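Local coordinates for protein iodotyrosine deiodinase (Thermotoga neapolitana, PDB 6TYK) that uses an FMN cofactor to remove halogen from halotyrosines, releasing iodide and L-tyrosine from mono- and diiodotyrosine, at residues R16-P22 and P163-D169. Coordinates in Å, arbitrary orientation, origin at the centre of the assembly. Numbering follows the deposited sequence.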
loop_
_atom_site.group_PDB
_atom_site.type_symbol
_atom_site.label_atom_id
_atom_site.label_comp_id
_atom_site.label_asym_id
_atom_site.label_seq_id
_atom_site.Cartn_x
_atom_site.Cartn_y
_atom_site.Cartn_z
ATOM N N ARG A 16 -7.037 12.564 16.968
ATOM C CA ARG A 16 -7.534 13.790 17.588
ATOM C C ARG A 16 -7.447 14.889 16.557
ATOM O O ARG A 16 -6.350 15.263 16.135
ATOM C CB ARG A 16 -6.675 14.194 18.790
ATOM C CG ARG A 16 -6.807 13.301 20.002
ATOM C CD ARG A 16 -5.875 13.753 21.131
ATOM N NE ARG A 16 -6.046 15.170 21.444
ATOM C CZ ARG A 16 -6.954 15.649 22.290
ATOM N NH1 ARG A 16 -7.779 14.829 22.934
ATOM N NH2 ARG A 16 -7.038 16.954 22.489
ATOM N N PHE A 17 -8.598 15.410 16.158
ATOM C CA PHE A 17 -8.656 16.408 15.104
ATOM C C PHE A 17 -9.246 17.709 15.595
ATOM O O PHE A 17 -10.071 17.722 16.500
ATOM C CB PHE A 17 -9.509 15.893 13.954
ATOM C CG PHE A 17 -8.924 14.696 13.273
ATOM C CD1 PHE A 17 -8.019 14.853 12.233
ATOM C CD2 PHE A 17 -9.268 13.417 13.670
ATOM C CE1 PHE A 17 -7.462 13.761 11.616
ATOM C CE2 PHE A 17 -8.713 12.317 13.056
ATOM C CZ PHE A 17 -7.819 12.487 12.018
ATOM N N LYS A 18 -8.813 18.803 14.981
ATOM C CA LYS A 18 -9.500 20.072 15.131
ATOM C C LYS A 18 -10.722 20.042 14.224
ATOM O O LYS A 18 -10.766 19.277 13.261
ATOM C CB LYS A 18 -8.582 21.216 14.708
ATOM C CG LYS A 18 -7.333 21.357 15.552
ATOM C CD LYS A 18 -6.464 22.491 15.047
ATOM C CE LYS A 18 -5.148 22.571 15.804
ATOM N NZ LYS A 18 -4.285 23.684 15.306
ATOM N N LYS A 19 -11.716 20.869 14.516
ATOM C CA LYS A 19 -12.885 20.940 13.641
ATOM C C LYS A 19 -12.673 21.882 12.457
ATOM O O LYS A 19 -13.383 21.791 11.448
ATOM C CB LYS A 19 -14.144 21.316 14.428
ATOM C CG LYS A 19 -14.665 20.171 15.296
ATOM C CD LYS A 19 -16.124 20.355 15.704
ATOM C CE LYS A 19 -16.271 21.317 16.874
ATOM N NZ LYS A 19 -17.652 21.296 17.440
ATOM N N GLU A 20 -11.685 22.767 12.569
ATOM C CA GLU A 20 -11.413 23.710 11.494
ATOM C C GLU A 20 -11.161 22.970 10.190
ATOM O O GLU A 20 -10.441 21.967 10.152
ATOM C CB GLU A 20 -10.270 24.671 11.838
ATOM C CG GLU A 20 -9.018 24.037 12.397
ATOM C CD GLU A 20 -7.908 25.059 12.585
ATOM O OE1 GLU A 20 -7.719 25.902 11.680
ATOM O OE2 GLU A 20 -7.235 25.029 13.637
ATOM N N LYS A 21 -11.785 23.462 9.128
ATOM C CA LYS A 21 -11.786 22.771 7.847
ATOM C C LYS A 21 -10.603 23.178 6.991
ATOM O O LYS A 21 -10.506 24.327 6.580
ATOM C CB LYS A 21 -13.069 23.084 7.087
ATOM C CG LYS A 21 -14.332 22.650 7.805
ATOM C CD LYS A 21 -15.551 23.133 7.052
ATOM C CE LYS A 21 -16.825 22.687 7.741
ATOM N NZ LYS A 21 -17.992 23.408 7.193
ATOM N N PRO A 22 -9.709 22.226 6.693
ATOM C CA PRO A 22 -8.641 22.506 5.735
ATOM C C PRO A 22 -9.236 22.824 4.375
ATOM O O PRO A 22 -10.314 22.323 4.041
ATOM C CB PRO A 22 -7.882 21.175 5.659
ATOM C CG PRO A 22 -8.242 20.435 6.906
ATOM C CD PRO A 22 -9.649 20.847 7.205
ATOM N N PRO A 163 -10.271 9.402 8.252
ATOM C CA PRO A 163 -10.584 10.736 8.766
ATOM C C PRO A 163 -9.395 11.640 8.488
ATOM O O PRO A 163 -8.252 11.227 8.705
ATOM C CB PRO A 163 -10.756 10.511 10.272
ATOM C CG PRO A 163 -10.997 9.029 10.411
ATOM C CD PRO A 163 -10.200 8.394 9.320
ATOM N N VAL A 164 -9.660 12.832 7.967
ATOM C CA VAL A 164 -8.601 13.773 7.635
ATOM C C VAL A 164 -8.931 15.143 8.194
ATOM O O VAL A 164 -10.060 15.613 8.093
ATOM C CB VAL A 164 -8.397 13.887 6.115
ATOM C CG1 VAL A 164 -7.335 14.947 5.796
ATOM C CG2 VAL A 164 -7.992 12.536 5.538
ATOM N N GLY A 165 -7.936 15.779 8.790
ATOM C CA GLY A 165 -8.101 17.128 9.285
ATOM C C GLY A 165 -6.807 17.583 9.915
ATOM O O GLY A 165 -5.781 16.910 9.814
ATOM N N TYR A 166 -6.845 18.740 10.557
ATOM C CA TYR A 166 -5.683 19.241 11.265
ATOM C C TYR A 166 -5.548 18.483 12.571
ATOM O O TYR A 166 -6.533 18.287 13.280
ATOM C CB TYR A 166 -5.860 20.730 11.559
ATOM C CG TYR A 166 -5.872 21.585 10.317
ATOM C CD1 TYR A 166 -4.766 21.630 9.487
ATOM C CD2 TYR A 166 -6.984 22.348 9.977
ATOM C CE1 TYR A 166 -4.756 22.414 8.357
ATOM C CE2 TYR A 166 -6.983 23.137 8.841
ATOM C CZ TYR A 166 -5.867 23.161 8.036
ATOM O OH TYR A 166 -5.851 23.941 6.904
ATOM N N PRO A 167 -4.321 18.059 12.905
ATOM C CA PRO A 167 -4.124 17.319 14.151
ATOM C C PRO A 167 -4.363 18.211 15.352
ATOM O O PRO A 167 -4.055 19.412 15.326
ATOM C CB PRO A 167 -2.644 16.916 14.096
ATOM C CG PRO A 167 -2.273 17.024 12.649
ATOM C CD PRO A 167 -3.070 18.188 12.146
ATOM N N ASP A 168 -4.907 17.619 16.407
ATOM C CA ASP A 168 -5.111 18.335 17.652
ATOM C C ASP A 168 -4.312 17.672 18.758
ATOM O O ASP A 168 -4.859 16.948 19.598
ATOM C CB ASP A 168 -6.590 18.359 18.021
ATOM C CG ASP A 168 -6.833 19.059 19.324
ATOM O OD1 ASP A 168 -6.064 19.989 19.619
ATOM O OD2 ASP A 168 -7.752 18.675 20.065
ATOM N N ASP A 169 -3.010 17.931 18.743
ATOM C CA ASP A 169 -2.072 17.328 19.687
ATOM C C ASP A 169 -2.221 15.817 19.805
ATOM O O ASP A 169 -2.570 15.291 20.862
ATOM C CB ASP A 169 -2.175 17.979 21.061
ATOM C CG ASP A 169 -1.007 17.607 21.952
ATOM O OD1 ASP A 169 0.074 17.291 21.412
ATOM O OD2 ASP A 169 -1.159 17.624 23.182
HETATM O O HOH W 1 -9.225 16.649 19.048
HETATM O O HOH W 2 -9.317 19.855 11.119
#
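A single antiparallel beta bridge ties the loop between helices 4-10 and 24-35 to the chain leaving strand 156-165, so that the residues directly following the FMN-binding run Arg-11 to Arg-15 are held to the sheet of this nitroreductase-family protein. Phe-17 and Pro-167 form the non-hydrogen-bonded pair, CA to CA 4.7 Å. The hydrogen bonds on its two sides run from Asp-168 N to Arg-16 O (2.8 Å) and from Lys-18 N to Tyr-166 O (2.9 Å). Pairing then lapses: between Tyr-166 N and Lys-18 O a water intervenes, accepting from Tyr-166 N (2.8 Å) and donating to Lys-18 O and Glu-20 O (both 2.6 Å). At the exposed end Arg-16 grips Asp-168 twice, by a hydrogen bond from NE to the backbone O (2.8 Å) and a salt bridge from NH2 to OD2 (3.1 Å). Another water joins Asp-168 OD2 to Phe-17 O. Farther along, Pro-22 lies over one face of the Tyr-166 ring in a CH-pi contact, CG 3.8 Å from the ring centroid. The Phe-17 ring reaches back along the strand, its CE1 3.5 Å from Gly-165 N and its CE2 3.9 Å from Pro-163 CB. This ring and Pro-163 both pack on Phe-94 of helix 94-97, the side chain of Pro-163 lying about 8 Å from the bound FMN, while Val-164 and Gly-165 make backbone hydrogen bonds to Tyr-100 of strand 100-107 and Gly-134 of strand 134-135, respectively.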